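Long-range contacts in DNA endonuclease I-CeuI (Chlamydomonas eugametos, PDB 2EX5), which cuts DNA as a homodimeric LAGLIDADG homing endonuclease, recognising a degenerate site of 17-19 base pairs and making the staggered break that starts intron homing: residues 65-70 against 79-84; 180-185 against 197-202; 14-19 against 38-43. The protein carries 1 engineered substitution. All blocks are in the same frame, centred on the assembly; numbering follows the deposited sequence.

Contact 1: 65-70 against 79-84; sequences LNISTK and LVVDPE. With CA (calcium ion), chain F; nucleotides of chain B.
N66 with E84, S68 with D82 and K70 with V80 form the hydrogen-bonded pairs of an antiparallel ladder, the two strand segments running at 162° to each other. Six backbone N-H...O bonds, two in each of these pairs, hold the ladder. On the face bearing K70, V80 and D82, K70 CG sits between the backbone N and the carbonyl carbon (chi1 52°), where it presses on V80 CG1 at 3.3 Å, tighter than usual for two carbons. Farther out the lysine bends, and its NZ donates to N7 of DG20 of chain B over 2.6 Å, with a weak second bond to O6. A water takes a bond from this NZ and gives one to D82 OD2, linking base recognition to the metal site. D82 binds a calcium ion through both oxygens, OD1 at 2.6 Å and OD2 at 2.7 Å, and five waters complete the shell; magnesium is the natural cofactor at this residue. The hairpin belongs to the antiparallel DNA-binding sheet of the LAGLIDADG fold. S68 OG reaches OP2 of DC19 of chain B at 2.8 Å, and T69 N donates to the same phosphate oxygen. E84, extended beyond CG, offers OE1 to N4 of DC18 of chain B at 2.9 Å, while N66 lies alongside it with ND2 against E84 CB. On the other face, covered by helices 147-164 and 171-185, V81 CG1 meets I67 CG2 at a tight 3.4 Å.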
# COMPACT_ATOMS: atom_id res chain seq x y z
N LEU C 65 10.63 5.45 3.91
CA LEU C 65 11.68 6.17 4.54
C LEU C 65 12.94 5.89 3.75
O LEU C 65 13.40 4.70 3.68
CB LEU C 65 11.86 5.62 6.00
CG LEU C 65 10.78 6.03 7.03
CD1 LEU C 65 10.88 5.08 8.24
CD2 LEU C 65 10.94 7.44 7.48
N ASN C 66 13.57 6.92 3.18
CA ASN C 66 14.65 6.57 2.26
C ASN C 66 15.84 7.49 2.38
O ASN C 66 15.74 8.57 2.99
CB ASN C 66 14.10 6.43 0.84
CG ASN C 66 13.43 7.74 0.34
OD1 ASN C 66 12.19 7.78 0.13
ND2 ASN C 66 14.25 8.76 0.13
N ILE C 67 16.99 7.05 1.90
CA ILE C 67 18.19 7.81 2.04
C ILE C 67 18.83 7.84 0.71
O ILE C 67 19.17 6.77 0.10
CB ILE C 67 19.19 7.15 3.15
CG1 ILE C 67 18.58 7.24 4.58
CG2 ILE C 67 20.63 7.90 3.15
CD1 ILE C 67 19.08 6.17 5.50
N SER C 68 19.07 9.04 0.24
CA SER C 68 19.72 9.23 -1.01
C SER C 68 21.17 9.76 -0.89
O SER C 68 21.49 10.52 0.04
CB SER C 68 18.81 10.10 -1.85
OG SER C 68 19.58 10.55 -2.92
N THR C 69 22.08 9.32 -1.79
CA THR C 69 23.45 9.76 -1.72
C THR C 69 23.84 10.26 -3.06
O THR C 69 23.83 9.52 -4.03
CB THR C 69 24.42 8.66 -1.22
OG1 THR C 69 24.14 8.40 0.14
CG2 THR C 69 25.92 9.15 -1.27
N LYS C 70 24.22 11.55 -3.11
CA LYS C 70 24.26 12.27 -4.39
C LYS C 70 25.37 13.30 -4.41
O LYS C 70 25.78 13.82 -3.39
CB LYS C 70 22.92 12.93 -4.65
CG LYS C 70 22.55 13.76 -3.42
CD LYS C 70 21.36 14.68 -3.60
CE LYS C 70 20.03 13.99 -3.60
NZ LYS C 70 19.15 15.16 -3.39
N LEU C 79 29.64 15.15 -1.83
CA LEU C 79 28.46 14.34 -1.85
C LEU C 79 27.60 14.58 -0.60
O LEU C 79 28.09 14.99 0.43
CB LEU C 79 28.79 12.85 -2.09
CG LEU C 79 29.20 11.95 -0.94
CD1 LEU C 79 29.70 10.52 -1.54
CD2 LEU C 79 30.29 12.59 -0.21
N VAL C 80 26.31 14.36 -0.70
CA VAL C 80 25.44 14.58 0.51
C VAL C 80 24.61 13.31 0.67
O VAL C 80 24.25 12.71 -0.33
CB VAL C 80 24.50 15.80 0.36
CG1 VAL C 80 23.73 15.71 -0.99
CG2 VAL C 80 23.46 15.86 1.57
N VAL C 81 24.38 12.92 1.90
CA VAL C 81 23.52 11.80 2.24
C VAL C 81 22.19 12.38 2.78
O VAL C 81 22.13 13.17 3.70
CB VAL C 81 24.23 10.91 3.30
CG1 VAL C 81 23.50 9.61 3.55
CG2 VAL C 81 25.72 10.65 2.88
N ASP C 82 21.09 11.97 2.19
CA ASP C 82 19.91 12.75 2.45
C ASP C 82 18.71 11.91 2.74
O ASP C 82 18.22 11.32 1.81
CB ASP C 82 19.62 13.66 1.25
CG ASP C 82 18.92 14.99 1.70
OD1 ASP C 82 19.09 15.42 2.89
OD2 ASP C 82 18.24 15.60 0.89
N PRO C 83 18.16 12.00 4.00
CA PRO C 83 16.95 11.29 4.44
C PRO C 83 15.65 12.01 3.98
O PRO C 83 15.55 13.28 3.96
CB PRO C 83 17.06 11.34 5.98
CG PRO C 83 17.82 12.53 6.30
CD PRO C 83 18.67 12.88 5.07
N GLU C 84 14.66 11.22 3.66
CA GLU C 84 13.36 11.74 3.25
C GLU C 84 12.33 10.72 3.72
O GLU C 84 12.56 9.55 3.63
CB GLU C 84 13.31 11.89 1.74
CG GLU C 84 11.88 12.36 1.20
CD GLU C 84 11.92 12.77 -0.23
OE1 GLU C 84 11.25 12.11 -1.03
OE2 GLU C 84 12.70 13.71 -0.61
CA CA F . 17.30 17.31 2.74
P DC B 18 16.09 3.75 -2.06
OP1 DC B 18 17.21 3.09 -2.75
OP2 DC B 18 15.77 3.35 -0.69
O5' DC B 18 16.33 5.31 -1.88
C5' DC B 18 17.17 6.29 -2.60
C4' DC B 18 16.83 6.40 -4.09
O4' DC B 18 15.45 6.78 -4.26
C3' DC B 18 17.57 7.51 -4.84
O3' DC B 18 18.79 6.95 -5.35
C2' DC B 18 16.63 7.99 -5.97
C1' DC B 18 15.30 7.72 -5.31
N1 DC B 18 14.38 8.87 -4.76
C2 DC B 18 13.87 9.73 -5.71
O2 DC B 18 14.33 9.50 -6.82
N3 DC B 18 12.98 10.75 -5.41
C4 DC B 18 12.58 10.84 -4.14
N4 DC B 18 11.74 11.85 -3.89
C5 DC B 18 13.09 9.99 -3.11
C6 DC B 18 14.00 9.00 -3.44
P DC B 19 20.07 7.86 -5.56
OP1 DC B 19 21.04 6.93 -6.21
OP2 DC B 19 20.55 8.30 -4.18
O5' DC B 19 19.76 9.08 -6.49
C5' DC B 19 19.20 8.86 -7.76
C4' DC B 19 19.30 10.19 -8.51
O4' DC B 19 18.13 10.97 -8.15
C3' DC B 19 20.47 11.06 -8.12
O3' DC B 19 21.01 11.47 -9.40
C2' DC B 19 19.86 12.22 -7.27
C1' DC B 19 18.39 12.28 -7.75
N1 DC B 19 17.31 12.56 -6.66
C2 DC B 19 16.44 13.60 -6.86
O2 DC B 19 16.59 14.31 -7.89
N3 DC B 19 15.51 13.89 -5.90
C4 DC B 19 15.40 13.21 -4.77
N4 DC B 19 14.41 13.58 -3.93
C5 DC B 19 16.27 12.12 -4.54
C6 DC B 19 17.20 11.86 -5.49
P DG B 20 21.96 12.75 -9.62
OP1 DG B 20 22.41 12.55 -11.02
OP2 DG B 20 22.95 13.03 -8.57
O5' DG B 20 20.96 14.02 -9.82
C5' DG B 20 19.95 14.21 -10.86
C4' DG B 20 19.77 15.72 -10.86
O4' DG B 20 18.73 16.16 -9.91
C3' DG B 20 21.08 16.48 -10.55
O3' DG B 20 21.37 17.29 -11.69
C2' DG B 20 20.83 17.33 -9.32
C1' DG B 20 19.32 17.21 -9.09
N9 DG B 20 18.86 16.89 -7.74
C8 DG B 20 19.37 15.94 -6.91
N7 DG B 20 18.67 15.88 -5.80
C5 DG B 20 17.68 16.84 -5.92
C6 DG B 20 16.69 17.23 -4.99
O6 DG B 20 16.46 16.73 -3.89
N1 DG B 20 15.90 18.24 -5.45
C2 DG B 20 16.08 18.81 -6.66
N2 DG B 20 15.18 19.79 -6.93
N3 DG B 20 17.05 18.48 -7.53
C4 DG B 20 17.78 17.46 -7.09
O HOH W 1 17.44 14.18 -1.42
O HOH W 2 16.31 15.55 4.28
O HOH W 3 15.93 19.20 3.82
O HOH W 4 18.79 17.57 4.99
O HOH W 5 19.13 18.70 2.00
O HOH W 6 15.94 17.34 0.93

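Contact 2: 180-185 against 197-202; sequences PIWDQM and PNLEAA
L199 packs across D183, the two side chains crossing at about a right angle with L199 CB 3.6 Å from the carboxylate carbon, D183 CG. The CD1 branch of L199 lies near D183 CB and 3.9 Å from P180 N, filling in beside the turn that carries both residues. W182 has CG anti to the backbone N (chi1 156°), and the six-membered part of its indole lies nearer the second segment. There CZ3 makes an apolar contact with A202 CB at 3.7 Å, and CH2 has N198 O near the ring plane, at its edge.

No direct hydrogen bond joins the two segments; the polar link is a single water. It donates to D183 OD1 at 2.7 Å and accepts from L199 N at 3.1 Å, tying the carboxylate to a backbone N-H in the first turn of the next helix. That turn has a second polar fastening of its own, since A201 N donates to N198 OD1 over 3.1 Å with the donor above the carbonyl plane.

N198 is thus the N-cap of helix 199-206, and this capped C-terminal helix packs on helix 171-185 at the far end of the connecting loop, whose residues 187-195 interact with DNA.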
# COMPACT_ATOMS: atom_id res chain seq x y z
N PRO C 180 27.88 3.22 5.09
CA PRO C 180 27.42 1.82 5.23
C PRO C 180 25.97 1.68 5.61
O PRO C 180 25.36 0.76 5.19
CB PRO C 180 28.32 1.26 6.36
CG PRO C 180 29.57 2.05 6.33
CD PRO C 180 29.01 3.50 6.02
N ILE C 181 25.41 2.55 6.44
CA ILE C 181 23.94 2.48 6.65
C ILE C 181 23.18 2.81 5.37
O ILE C 181 22.22 2.11 5.03
CB ILE C 181 23.46 3.48 7.77
CG1 ILE C 181 24.00 3.07 9.14
CG2 ILE C 181 21.99 3.55 7.75
CD1 ILE C 181 24.17 4.32 10.06
N TRP C 182 23.55 3.90 4.70
CA TRP C 182 22.96 4.19 3.37
C TRP C 182 22.92 3.01 2.43
O TRP C 182 21.90 2.69 1.83
CB TRP C 182 23.71 5.34 2.69
CG TRP C 182 23.58 5.35 1.15
CD1 TRP C 182 22.53 5.76 0.42
CD2 TRP C 182 24.60 5.01 0.20
NE1 TRP C 182 22.76 5.59 -0.93
CE2 TRP C 182 24.08 5.22 -1.08
CE3 TRP C 182 25.93 4.55 0.33
CZ2 TRP C 182 24.82 4.93 -2.27
CZ3 TRP C 182 26.68 4.31 -0.85
CH2 TRP C 182 26.12 4.50 -2.12
N ASP C 183 24.09 2.36 2.29
CA ASP C 183 24.30 1.20 1.42
C ASP C 183 23.35 0.05 1.77
O ASP C 183 22.76 -0.52 0.91
CB ASP C 183 25.77 0.67 1.63
CG ASP C 183 26.03 -0.62 0.86
OD1 ASP C 183 25.82 -0.61 -0.36
OD2 ASP C 183 26.39 -1.64 1.49
N GLN C 184 23.25 -0.31 3.06
CA GLN C 184 22.34 -1.41 3.56
C GLN C 184 20.85 -1.07 3.32
O GLN C 184 20.01 -1.96 3.06
CB GLN C 184 22.57 -1.58 5.08
CG GLN C 184 23.84 -2.32 5.47
CD GLN C 184 24.48 -1.91 6.82
OE1 GLN C 184 25.73 -1.85 6.92
NE2 GLN C 184 23.65 -1.67 7.85
N MET C 185 20.50 0.21 3.35
CA MET C 185 19.06 0.56 3.09
C MET C 185 18.69 0.77 1.64
O MET C 185 17.46 1.02 1.31
CB MET C 185 18.66 1.80 3.85
CG MET C 185 19.04 1.74 5.31
SD MET C 185 18.57 3.28 6.07
CE MET C 185 16.74 3.11 5.88
N PRO C 197 27.38 3.52 -7.85
CA PRO C 197 27.24 2.11 -8.21
C PRO C 197 27.11 1.23 -7.00
O PRO C 197 26.43 0.22 -7.09
CB PRO C 197 28.63 1.75 -8.86
CG PRO C 197 29.24 2.94 -9.18
CD PRO C 197 28.57 4.11 -8.46
N ASN C 198 27.90 1.55 -5.97
CA ASN C 198 28.06 0.69 -4.85
C ASN C 198 28.71 1.40 -3.74
O ASN C 198 29.05 2.53 -3.89
CB ASN C 198 28.84 -0.64 -5.18
CG ASN C 198 30.38 -0.44 -5.45
OD1 ASN C 198 30.90 0.69 -5.65
ND2 ASN C 198 31.11 -1.59 -5.47
N LEU C 199 28.87 0.74 -2.60
CA LEU C 199 29.49 1.36 -1.44
C LEU C 199 30.95 1.89 -1.60
O LEU C 199 31.33 3.03 -1.12
CB LEU C 199 29.33 0.36 -0.27
CG LEU C 199 29.99 0.80 1.03
CD1 LEU C 199 29.36 2.15 1.61
CD2 LEU C 199 30.06 -0.16 2.09
N GLU C 200 31.80 1.09 -2.28
CA GLU C 200 33.21 1.38 -2.44
C GLU C 200 33.44 2.66 -3.21
O GLU C 200 34.28 3.47 -2.84
CB GLU C 200 33.89 0.21 -3.22
CG GLU C 200 34.20 -1.13 -2.45
CD GLU C 200 32.97 -1.97 -2.00
OE1 GLU C 200 31.81 -1.78 -2.48
OE2 GLU C 200 33.18 -2.84 -1.12
N ALA C 201 32.77 2.76 -4.36
CA ALA C 201 32.78 3.91 -5.17
C ALA C 201 32.43 5.21 -4.40
O ALA C 201 33.00 6.27 -4.72
CB ALA C 201 31.81 3.70 -6.34
N ALA C 202 31.55 5.12 -3.40
CA ALA C 202 31.09 6.31 -2.63
C ALA C 202 32.10 6.69 -1.57
O ALA C 202 32.42 7.91 -1.37
CB ALA C 202 29.70 6.07 -2.01
O HOH W 7 27.63 -1.96 -1.77

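Contact 3: 14-19 against 38-43; sequences EELKKI and KLFQID. With nucleotides of chain A.
L39 extends toward E15, L16 and I19 with CG anti to its backbone N (chi1 -176°), a setting that carries the forked end of the leucine to the neighbouring helix. The chi2 of 56° then places CD1 on the E15 side, and CD2 goes to L16 and I19. The arrangement is a helix hairpin: helices 10-26 and 29-40 are joined by a short turn, and one leucine near the end of the second helix wedges among residues on successive turns of the first.

Each methyl has its own partners. CD1 of L39 touches E15 CG at 3.5 Å, the two side chains sliding past each other in opposite directions, so that the aliphatic part of the glutamate does the packing. CD2 of L39 meets I19 CD1 at 3.5 Å, the isoleucine crossing it obliquely. The same methyl comes within 3.6 Å of L16 N and stays near L16 CB. An alanine in place of L39 would probably open a gap between the two helices, leaving E15 CG and L16 N without their apolar neighbour and I19 CD1 with less to rest on.

F40, next in the chain, continues the apolar surface. One face of its ring has L39 CG over its centre, 4.1 Å above the plane, and at its edge CZ faces L16 CD2 at 4.3 Å. F40 also touches V94 of helix 94-104. Q41, with positive phi, leaves the helical angles in a Schellman motif. Within segment 14-19, K17, which interacts with DNA, places its NZ 3.0 Å from OP1 of DG8 of chain A.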
# COMPACT_ATOMS: atom_id res chain seq x y z
N GLU C 14 -2.96 23.95 -10.52
CA GLU C 14 -2.58 25.36 -10.31
C GLU C 14 -2.94 25.87 -8.97
O GLU C 14 -2.15 26.52 -8.28
CB GLU C 14 -3.22 26.26 -11.37
CG GLU C 14 -2.09 27.10 -12.07
CD GLU C 14 -1.18 26.19 -12.83
OE1 GLU C 14 -1.74 25.26 -13.48
OE2 GLU C 14 0.05 26.36 -12.73
N GLU C 15 -4.15 25.49 -8.56
CA GLU C 15 -4.65 25.78 -7.23
C GLU C 15 -3.83 25.14 -6.09
O GLU C 15 -3.54 25.79 -5.13
CB GLU C 15 -6.10 25.40 -7.19
CG GLU C 15 -6.85 25.99 -6.01
CD GLU C 15 -6.91 27.50 -6.05
OE1 GLU C 15 -6.60 28.17 -5.01
OE2 GLU C 15 -7.22 27.98 -7.17
N LEU C 16 -3.42 23.88 -6.23
CA LEU C 16 -2.39 23.25 -5.34
C LEU C 16 -1.06 24.01 -5.29
O LEU C 16 -0.44 24.19 -4.20
CB LEU C 16 -2.14 21.76 -5.77
CG LEU C 16 -1.40 20.76 -4.85
CD1 LEU C 16 -1.93 20.89 -3.40
CD2 LEU C 16 -1.55 19.32 -5.33
N LYS C 17 -0.55 24.47 -6.46
CA LYS C 17 0.67 25.31 -6.38
C LYS C 17 0.41 26.58 -5.61
O LYS C 17 1.22 26.93 -4.80
CB LYS C 17 1.32 25.68 -7.73
CG LYS C 17 2.36 24.71 -8.30
CD LYS C 17 3.03 25.26 -9.61
CE LYS C 17 4.29 24.39 -10.10
NZ LYS C 17 5.05 23.63 -9.01
N LYS C 18 -0.68 27.31 -5.89
CA LYS C 18 -0.88 28.64 -5.18
C LYS C 18 -0.93 28.30 -3.69
O LYS C 18 -0.38 29.00 -2.84
CB LYS C 18 -2.20 29.37 -5.59
CG LYS C 18 -2.39 29.74 -7.06
CD LYS C 18 -3.82 30.32 -7.35
CE LYS C 18 -4.23 30.08 -8.85
NZ LYS C 18 -3.17 30.35 -9.94
N ILE C 19 -1.60 27.18 -3.38
CA ILE C 19 -1.82 26.81 -1.97
C ILE C 19 -0.46 26.54 -1.33
O ILE C 19 -0.26 27.00 -0.21
CB ILE C 19 -2.81 25.56 -1.84
CG1 ILE C 19 -4.28 25.99 -2.02
CG2 ILE C 19 -2.69 24.87 -0.52
CD1 ILE C 19 -5.21 24.85 -2.30
N LYS C 38 -10.62 22.42 1.36
CA LYS C 38 -11.61 22.97 0.41
C LYS C 38 -11.27 22.60 -1.07
O LYS C 38 -12.18 22.18 -1.82
CB LYS C 38 -11.78 24.50 0.62
CG LYS C 38 -12.80 25.23 -0.40
CD LYS C 38 -12.67 26.74 -0.24
CE LYS C 38 -13.99 27.43 -0.59
NZ LYS C 38 -13.72 28.89 -0.72
N LEU C 39 -10.00 22.76 -1.49
CA LEU C 39 -9.58 22.26 -2.84
C LEU C 39 -10.05 20.81 -3.20
O LEU C 39 -10.56 20.54 -4.29
CB LEU C 39 -8.04 22.33 -2.99
CG LEU C 39 -7.52 21.92 -4.39
CD1 LEU C 39 -8.11 22.71 -5.58
CD2 LEU C 39 -6.02 22.11 -4.40
N PHE C 40 -9.91 19.90 -2.24
CA PHE C 40 -10.31 18.49 -2.44
C PHE C 40 -11.66 18.05 -1.82
O PHE C 40 -12.06 16.88 -1.93
CB PHE C 40 -9.14 17.54 -2.06
CG PHE C 40 -7.85 17.77 -2.89
CD1 PHE C 40 -7.85 17.56 -4.24
CD2 PHE C 40 -6.67 18.16 -2.29
CE1 PHE C 40 -6.72 17.76 -4.99
CE2 PHE C 40 -5.53 18.36 -3.01
CZ PHE C 40 -5.57 18.17 -4.38
N GLN C 41 -12.38 18.97 -1.16
CA GLN C 41 -13.67 18.61 -0.51
C GLN C 41 -13.58 17.38 0.40
O GLN C 41 -14.24 16.36 0.20
CB GLN C 41 -14.78 18.36 -1.55
CG GLN C 41 -14.88 19.29 -2.74
CD GLN C 41 -15.59 18.59 -3.97
OE1 GLN C 41 -16.53 17.77 -3.81
NE2 GLN C 41 -15.14 18.96 -5.22
N ILE C 42 -12.80 17.54 1.46
CA ILE C 42 -12.32 16.49 2.32
C ILE C 42 -13.05 16.70 3.63
O ILE C 42 -13.01 17.78 4.12
CB ILE C 42 -10.77 16.67 2.58
CG1 ILE C 42 -9.98 16.29 1.34
CG2 ILE C 42 -10.31 15.89 3.75
CD1 ILE C 42 -8.53 16.58 1.46
N ASP C 43 -13.66 15.65 4.19
CA ASP C 43 -14.26 15.76 5.52
C ASP C 43 -13.23 15.92 6.69
O ASP C 43 -12.46 14.98 7.01
CB ASP C 43 -15.25 14.61 5.76
CG ASP C 43 -16.51 14.72 4.89
OD1 ASP C 43 -16.41 14.84 3.65
OD2 ASP C 43 -17.62 14.66 5.45
P DG A 8 7.32 21.80 -6.85
OP1 DG A 8 7.05 23.27 -6.83
OP2 DG A 8 6.42 20.78 -6.31
O5' DG A 8 7.65 21.47 -8.42
C5' DG A 8 8.79 22.08 -9.13
C4' DG A 8 9.74 21.02 -9.70
O4' DG A 8 10.53 20.46 -8.62
C3' DG A 8 9.07 19.83 -10.38
O3' DG A 8 9.19 20.08 -11.76
C2' DG A 8 9.97 18.67 -10.03
C1' DG A 8 10.99 19.19 -9.03
N9 DG A 8 11.22 18.31 -7.86
C8 DG A 8 10.42 18.17 -6.75
N7 DG A 8 10.90 17.35 -5.83
C5 DG A 8 12.10 16.92 -6.37
C6 DG A 8 13.02 15.96 -5.88
O6 DG A 8 13.00 15.36 -4.76
N1 DG A 8 14.06 15.76 -6.80
C2 DG A 8 14.19 16.39 -8.01
N2 DG A 8 15.28 16.08 -8.74
N3 DG A 8 13.31 17.28 -8.47
C4 DG A 8 12.29 17.48 -7.62

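In the fold
Contact 1 is the buried one, while contacts 2 and 3 are only partly buried and lie farther from the centre of the chain. Contacts 1 and 2 adjoin: helix 171-185 covers the strand that carries I67 and T69; W182 packs on both, and M185 on I67. Contact 3 stands apart in the N-terminal helix hairpin, on the opposite side of the chain's centre, with its centre about 30 Å from that of contact 1. The chemistry follows position. Backbone bonds, metal and bases dominate contact 1, a water and a few apolar atoms join the C-terminal helices, and apolar contacts, mostly aliphatic, join the hairpin, where DNA meets a lysine beside the interface.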